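Local coordinates for penicillin-binding protein activator LpoB (PDB 4Q6Z) that probably regulates peptidoglycan synthesis as an activator of penicillin-binding protein 1B, the chain being the C-terminal domain of this outer-membrane lipoprotein, at residues Ala6-Val11 against Leu52-Lys57. Residues are numbered along the deposited sequence; the frame is centred on the assembly and turned at random.
Sequences AMQPMV and LANNGK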
# COMPACT_ATOMS: atom_id res chain seq x y z
N ALA A 6 13.12 -6.70 0.06
CA ALA A 6 11.97 -7.22 -0.71
C ALA A 6 11.16 -6.14 -1.44
O ALA A 6 10.64 -6.38 -2.53
CB ALA A 6 11.05 -8.01 0.20
N MET A 7 11.09 -4.96 -0.85
CA MET A 7 10.18 -3.91 -1.30
C MET A 7 10.79 -3.08 -2.41
O MET A 7 10.12 -2.80 -3.40
CB MET A 7 9.78 -3.01 -0.13
CG MET A 7 8.78 -3.67 0.80
SD MET A 7 8.38 -2.71 2.27
CE MET A 7 6.99 -3.59 2.94
N GLN A 8 12.05 -2.69 -2.25
CA GLN A 8 12.76 -1.89 -3.28
C GLN A 8 12.68 -2.50 -4.69
O GLN A 8 12.43 -1.77 -5.65
CB GLN A 8 14.24 -1.67 -2.92
CG GLN A 8 14.50 -0.58 -1.89
CD GLN A 8 14.18 0.82 -2.39
OE1 GLN A 8 13.87 1.03 -3.57
NE2 GLN A 8 14.24 1.78 -1.49
N PRO A 9 12.94 -3.82 -4.82
CA PRO A 9 12.77 -4.45 -6.13
C PRO A 9 11.33 -4.40 -6.63
O PRO A 9 11.12 -4.24 -7.81
CB PRO A 9 13.19 -5.92 -5.91
CG PRO A 9 13.59 -6.05 -4.49
CD PRO A 9 13.54 -4.72 -3.81
N MET A 10 10.38 -4.55 -5.71
CA MET A 10 8.95 -4.56 -6.07
C MET A 10 8.43 -3.19 -6.49
O MET A 10 7.73 -3.08 -7.48
CB MET A 10 8.10 -5.08 -4.92
CG MET A 10 8.11 -6.60 -4.83
SD MET A 10 6.79 -7.23 -3.78
CE MET A 10 7.87 -7.58 -2.41
N VAL A 11 8.75 -2.16 -5.71
CA VAL A 11 8.38 -0.79 -6.05
C VAL A 11 8.95 -0.42 -7.41
O VAL A 11 8.24 0.10 -8.28
CB VAL A 11 8.90 0.20 -5.01
CG1 VAL A 11 8.83 1.63 -5.52
CG2 VAL A 11 8.09 0.06 -3.72
N LEU A 52 8.39 4.22 -1.28
CA LEU A 52 7.63 4.85 -2.36
C LEU A 52 7.91 6.37 -2.50
O LEU A 52 7.61 6.98 -3.54
CB LEU A 52 6.14 4.60 -2.15
CG LEU A 52 5.67 3.15 -2.10
CD1 LEU A 52 4.41 3.06 -1.26
CD2 LEU A 52 5.41 2.60 -3.49
N ALA A 53 8.43 6.97 -1.42
CA ALA A 53 8.82 8.38 -1.40
C ALA A 53 10.19 8.62 -2.01
O ALA A 53 10.36 9.53 -2.82
CB ALA A 53 8.82 8.89 0.02
N ASN A 54 11.17 7.83 -1.61
CA ASN A 54 12.43 7.77 -2.34
C ASN A 54 12.16 7.23 -3.75
O ASN A 54 11.89 6.04 -3.89
CB ASN A 54 13.39 6.81 -1.64
CG ASN A 54 14.60 6.48 -2.51
OD1 ASN A 54 14.72 5.37 -3.05
ND2 ASN A 54 15.50 7.44 -2.68
N ASN A 55 12.18 8.06 -4.80
CA ASN A 55 12.97 9.29 -4.92
C ASN A 55 12.03 10.39 -5.47
O ASN A 55 12.33 11.12 -6.43
CB ASN A 55 14.24 9.04 -5.77
CG ASN A 55 15.51 9.63 -5.14
OD1 ASN A 55 15.64 9.69 -3.91
ND2 ASN A 55 16.45 10.05 -5.97
N GLY A 56 10.88 10.50 -4.82
CA GLY A 56 9.87 11.52 -5.11
C GLY A 56 9.05 11.14 -6.33
O GLY A 56 8.48 11.99 -7.01
N LYS A 57 9.01 9.85 -6.59
CA LYS A 57 8.40 9.32 -7.81
C LYS A 57 6.95 8.94 -7.54
O LYS A 57 6.20 8.60 -8.46
CB LYS A 57 9.19 8.11 -8.31
CG LYS A 57 9.29 7.02 -7.24
CD LYS A 57 10.61 6.25 -7.24
CE LYS A 57 10.47 5.00 -6.38
NZ LYS A 57 11.77 4.29 -6.25
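Val11 meets both Leu52 and Lys57. CG2 of Val11 lies 3.7 Å from CD2 of Leu52. CG1 of Val11 lies 3.8 Å from CE of Lys57. The CA-CB bond of Val11 points at segment 52-57. Its CG1 stands anti to the backbone N (chi1 166°), which turns CG1 toward the lysine chain and leaves CG2 against the leucine. Leu52 reaches across with one branch, CD2, which is also 4.1 Å from Val11 CG1. Val11 and Leu52 are both buried, and their side chains meet at a slant in an apolar contact.

Lys57 comes with the end of its chain, bent at chi2 and then extended through chi3 and chi4. Its aliphatic CE rests on the valine, while NZ makes a weak hydrogen bond to Asn54 O at 2.9 Å. The lysine thus folds back over the turn that follows helix 41-53. At the more open margin, Gln8 NE2 and Asn54 OD1 are 3.9 Å apart, too far for a hydrogen bond. Their amide planes are 76° apart, and the side chains cross at about a right angle.

The contact joins helix 3-15 to the C-terminal end of helix 41-53 and the loop after it. Leu52 also touches Met14. Lys57 packs on Leu15 and shares a backbone hydrogen bond with Gly23. Helix 3-15 packs on strand 111-119 through Met7 and Met10, and helix 41-53 packs on strand 25-35 through Leu52.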